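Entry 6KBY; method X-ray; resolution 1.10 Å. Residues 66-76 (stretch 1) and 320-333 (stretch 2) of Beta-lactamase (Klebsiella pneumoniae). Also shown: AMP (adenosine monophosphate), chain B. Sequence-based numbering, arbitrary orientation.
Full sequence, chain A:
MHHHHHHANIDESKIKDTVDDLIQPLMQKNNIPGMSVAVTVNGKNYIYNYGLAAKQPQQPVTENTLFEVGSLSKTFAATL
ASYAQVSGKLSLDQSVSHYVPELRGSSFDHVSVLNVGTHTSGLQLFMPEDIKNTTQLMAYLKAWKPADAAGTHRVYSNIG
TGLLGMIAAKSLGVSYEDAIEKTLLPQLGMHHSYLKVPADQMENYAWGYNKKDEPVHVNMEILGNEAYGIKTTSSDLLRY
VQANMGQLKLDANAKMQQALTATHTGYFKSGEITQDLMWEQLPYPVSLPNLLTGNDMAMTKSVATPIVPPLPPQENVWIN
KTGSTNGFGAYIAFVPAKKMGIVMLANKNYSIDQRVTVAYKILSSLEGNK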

# COMPACT_ATOMS: atom_id res chain seq x y z
N LEU A 66 -12.23 -4.63 -10.29
CA LEU A 66 -10.82 -4.34 -10.04
C LEU A 66 -10.61 -2.84 -10.03
O LEU A 66 -11.05 -2.13 -10.95
CB LEU A 66 -9.96 -4.97 -11.13
CG LEU A 66 -10.03 -6.49 -11.23
CD1 LEU A 66 -9.50 -6.97 -12.57
CD2 LEU A 66 -9.24 -7.13 -10.10
N PHE A 67 -9.94 -2.35 -8.99
CA PHE A 67 -9.55 -0.96 -8.87
C PHE A 67 -8.02 -0.87 -8.89
O PHE A 67 -7.34 -1.76 -8.37
CB PHE A 67 -10.02 -0.35 -7.54
CG PHE A 67 -11.52 -0.23 -7.40
CD1 PHE A 67 -12.29 -1.33 -7.03
CD2 PHE A 67 -12.15 0.99 -7.56
CE1 PHE A 67 -13.67 -1.20 -6.86
CE2 PHE A 67 -13.52 1.13 -7.40
CZ PHE A 67 -14.28 0.03 -7.05
N GLU A 68 -7.50 0.20 -9.46
CA GLU A 68 -6.11 0.55 -9.24
C GLU A 68 -5.94 1.01 -7.81
O GLU A 68 -6.76 1.78 -7.29
CB GLU A 68 -5.69 1.68 -10.18
CG GLU A 68 -5.77 1.28 -11.64
CD GLU A 68 -5.57 2.42 -12.62
OE1 GLU A 68 -5.25 3.56 -12.21
OE2 GLU A 68 -5.75 2.18 -13.83
N VAL A 69 -4.87 0.57 -7.16
CA VAL A 69 -4.61 0.96 -5.79
C VAL A 69 -3.33 1.77 -5.63
O VAL A 69 -2.99 2.14 -4.49
CB VAL A 69 -4.66 -0.22 -4.81
CG1 VAL A 69 -6.05 -0.85 -4.86
CG2 VAL A 69 -3.60 -1.25 -5.14
N GLY A 70 -2.65 2.11 -6.72
CA GLY A 70 -1.50 2.98 -6.62
C GLY A 70 -0.52 2.52 -5.55
O GLY A 70 -0.11 1.36 -5.56
N SER A 71 -0.21 3.37 -4.57
CA SER A 71 0.84 3.05 -3.59
C SER A 71 0.49 1.97 -2.58
O SER A 71 1.39 1.57 -1.83
CB SER A 71 1.29 4.29 -2.84
OG SER A 71 1.89 5.18 -3.75
N LEU A 72 -0.74 1.46 -2.52
CA LEU A 72 -0.89 0.22 -1.77
C LEU A 72 0.08 -0.81 -2.32
O LEU A 72 0.53 -1.69 -1.58
CB LEU A 72 -2.32 -0.31 -1.82
CG LEU A 72 -3.39 0.58 -1.20
CD1 LEU A 72 -4.69 -0.18 -1.05
CD2 LEU A 72 -2.90 1.10 0.13
N SER A 73 0.45 -0.67 -3.60
CA SER A 73 1.39 -1.58 -4.23
C SER A 73 2.73 -1.60 -3.51
O SER A 73 3.42 -2.63 -3.54
CB SER A 73 1.61 -1.16 -5.68
OG SER A 73 0.38 -1.07 -6.39
N LYS A 74 3.13 -0.49 -2.88
CA LYS A 74 4.41 -0.47 -2.19
C LYS A 74 4.47 -1.50 -1.07
O LYS A 74 5.54 -2.03 -0.77
CB LYS A 74 4.68 0.93 -1.62
CG LYS A 74 4.75 2.03 -2.66
CD LYS A 74 5.33 3.31 -2.08
CE LYS A 74 5.73 4.30 -3.17
NZ LYS A 74 4.58 4.62 -4.06
N THR A 75 3.32 -1.79 -0.44
CA THR A 75 3.33 -2.78 0.63
C THR A 75 3.58 -4.18 0.10
O THR A 75 4.08 -5.03 0.84
CB THR A 75 2.04 -2.74 1.47
OG1 THR A 75 0.93 -3.22 0.69
CG2 THR A 75 1.75 -1.35 2.00
N PHE A 76 3.23 -4.44 -1.16
CA PHE A 76 3.54 -5.73 -1.77
C PHE A 76 5.03 -5.85 -2.06
O PHE A 76 5.62 -6.93 -1.88
CB PHE A 76 2.70 -5.95 -3.02
CG PHE A 76 1.23 -6.08 -2.72
CD1 PHE A 76 0.44 -4.95 -2.60
CD2 PHE A 76 0.65 -7.31 -2.47
CE1 PHE A 76 -0.91 -5.05 -2.28
CE2 PHE A 76 -0.70 -7.42 -2.15
CZ PHE A 76 -1.47 -6.29 -2.06
N ASN A 320 -1.47 1.49 8.47
CA ASN A 320 -2.23 2.03 7.34
C ASN A 320 -1.34 2.33 6.15
O ASN A 320 -0.11 2.42 6.25
CB ASN A 320 -3.12 3.22 7.75
CG ASN A 320 -2.38 4.55 8.02
OD1 ASN A 320 -3.07 5.56 8.17
ND2 ASN A 320 -1.05 4.56 8.11
N LYS A 321 -2.00 2.49 5.00
CA LYS A 321 -1.33 2.96 3.79
C LYS A 321 -2.36 3.55 2.84
O LYS A 321 -3.42 2.96 2.61
CB LYS A 321 -0.59 1.81 3.09
CG LYS A 321 0.26 2.27 1.90
CD LYS A 321 1.52 3.02 2.34
CE LYS A 321 2.23 3.69 1.17
NZ LYS A 321 1.53 4.90 0.70
N THR A 322 -2.03 4.71 2.28
CA THR A 322 -2.80 5.33 1.21
C THR A 322 -2.26 4.89 -0.15
O THR A 322 -1.08 4.53 -0.30
CB THR A 322 -2.71 6.85 1.29
OG1 THR A 322 -1.33 7.23 1.37
CG2 THR A 322 -3.46 7.39 2.52
N GLY A 323 -3.12 4.98 -1.16
CA GLY A 323 -2.66 4.78 -2.52
C GLY A 323 -3.55 5.51 -3.51
O GLY A 323 -4.77 5.57 -3.33
N SER A 324 -2.94 6.07 -4.56
CA SER A 324 -3.72 6.79 -5.56
C SER A 324 -3.07 6.61 -6.92
O SER A 324 -1.88 6.32 -7.03
CB SER A 324 -3.79 8.30 -5.28
OG SER A 324 -4.09 8.56 -3.92
N THR A 325 -3.88 6.80 -7.96
CA THR A 325 -3.41 7.07 -9.31
C THR A 325 -4.17 8.28 -9.82
O THR A 325 -5.00 8.85 -9.10
CB THR A 325 -3.62 5.88 -10.25
OG1 THR A 325 -5.03 5.67 -10.41
CG2 THR A 325 -2.97 4.60 -9.72
N ASN A 326 -3.91 8.69 -11.06
CA ASN A 326 -4.65 9.84 -11.59
C ASN A 326 -6.15 9.61 -11.56
O ASN A 326 -6.92 10.57 -11.48
CB ASN A 326 -4.20 10.15 -13.02
CG ASN A 326 -2.85 10.81 -13.08
OD1 ASN A 326 -2.32 11.24 -12.06
ND2 ASN A 326 -2.29 10.92 -14.28
N GLY A 327 -6.58 8.36 -11.63
CA GLY A 327 -8.00 8.08 -11.67
C GLY A 327 -8.60 7.39 -10.46
O GLY A 327 -9.80 7.14 -10.45
N PHE A 328 -7.80 7.07 -9.43
CA PHE A 328 -8.26 6.22 -8.34
C PHE A 328 -7.73 6.69 -6.99
O PHE A 328 -6.65 7.28 -6.90
CB PHE A 328 -7.79 4.77 -8.51
CG PHE A 328 -8.45 4.02 -9.64
CD1 PHE A 328 -8.05 4.21 -10.96
CD2 PHE A 328 -9.45 3.10 -9.38
CE1 PHE A 328 -8.63 3.49 -11.98
CE2 PHE A 328 -10.04 2.39 -10.40
CZ PHE A 328 -9.64 2.59 -11.71
N GLY A 329 -8.48 6.38 -5.94
CA GLY A 329 -8.07 6.69 -4.58
C GLY A 329 -8.43 5.56 -3.64
O GLY A 329 -9.59 5.15 -3.56
N ALA A 330 -7.42 5.06 -2.90
CA ALA A 330 -7.54 3.88 -2.07
C ALA A 330 -6.96 4.13 -0.69
O ALA A 330 -6.11 5.01 -0.49
CB ALA A 330 -6.81 2.69 -2.72
N TYR A 331 -7.40 3.33 0.28
CA TYR A 331 -6.87 3.41 1.63
C TYR A 331 -7.09 2.08 2.33
O TYR A 331 -8.14 1.46 2.16
CB TYR A 331 -7.55 4.54 2.41
CG TYR A 331 -7.03 4.75 3.83
CD1 TYR A 331 -5.71 5.12 4.06
CD2 TYR A 331 -7.88 4.62 4.93
CE1 TYR A 331 -5.24 5.34 5.35
CE2 TYR A 331 -7.41 4.84 6.21
CZ TYR A 331 -6.09 5.20 6.42
OH TYR A 331 -5.66 5.41 7.71
N ILE A 332 -6.10 1.66 3.12
CA ILE A 332 -6.22 0.52 4.02
C ILE A 332 -5.81 0.95 5.41
O ILE A 332 -4.79 1.63 5.58
CB ILE A 332 -5.28 -0.64 3.59
CG1 ILE A 332 -5.83 -1.31 2.35
CG2 ILE A 332 -5.07 -1.64 4.76
CD1 ILE A 332 -5.00 -2.47 1.85
N ALA A 333 -6.58 0.52 6.41
CA ALA A 333 -6.16 0.66 7.80
C ALA A 333 -6.59 -0.58 8.58
O ALA A 333 -7.65 -1.15 8.32
CB ALA A 333 -6.76 1.90 8.46
P AMP B . 1.15 6.52 -4.06
O1P AMP B . -0.25 6.20 -4.49
O2P AMP B . 1.34 7.41 -2.86
O5' AMP B . 1.99 7.06 -5.29
C5' AMP B . 1.95 6.38 -6.54
C4' AMP B . 1.19 7.16 -7.58
O4' AMP B . 1.94 8.35 -7.94
C3' AMP B . 0.97 6.44 -8.90
O3' AMP B . -0.15 5.57 -8.87
C2' AMP B . 0.84 7.58 -9.89
O2' AMP B . -0.45 8.18 -9.82
C1' AMP B . 1.86 8.57 -9.34
N9 AMP B . 3.20 8.36 -9.91
C8 AMP B . 4.28 7.90 -9.25
N7 AMP B . 5.36 7.82 -10.07
C5 AMP B . 4.97 8.24 -11.29
C6 AMP B . 5.61 8.41 -12.61
N6 AMP B . 6.91 8.11 -12.79
N1 AMP B . 4.84 8.88 -13.63
C2 AMP B . 3.54 9.18 -13.46
N3 AMP B . 2.90 9.05 -12.28
C4 AMP B . 3.54 8.60 -11.18

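Stretch 2 is a β-hairpin, two antiparallel strands paired by backbone hydrogen bonds, for example Lys321 N to Ile332 O (3.0 Å) and Ala330 N to Gly323 O (2.7 Å), and stretch 1 packs against it through a type II' turn, Val69 to Leu72, that leads into a helix. Lys321 points toward stretch 1; its aliphatic CG lies 3.8 Å from Leu72 CD2 and 3.9 Å from Thr75 CG2, so a long chain supplies apolar surface while Lys321 NZ donates a hydrogen bond to Thr322 O (2.8 Å). At Gly323 the backbones come closest, with CA atoms of Ser71 and Gly323 4.0 Å apart. A CB here would clash with Val69 O, which instead receives a CA-H...O contact from Gly323 CA (3.3 Å). Gly70, at positive phi, mirrors this: its CA lies 3.4 Å from Ser324 O, where a CB would collide.

Ser71 OG is bonded covalently to AMP P (1.6 Å), and O1P accepts hydrogen bonds from Ser71 N (2.8 Å) and Ser324 N (2.7 Å), so the ligand bridges both backbones. Thr325 OG1, a hydroxyl able to donate to a carboxylate oxygen, does so to Glu68 OE1 (2.8 Å), the one direct hydrogen bond between the stretches. Phe328 lays its ring face beneath Glu68 CB, 3.8 Å from the ring centroid, a flat aromatic surface suited to this CH-pi contact. Ala330 presents a compact methyl to Leu72, whose CD1 sits 3.9 Å from Ala330 CB and 3.7 Å from CD1 of branched, apolar Ile332, closing the apolar contact.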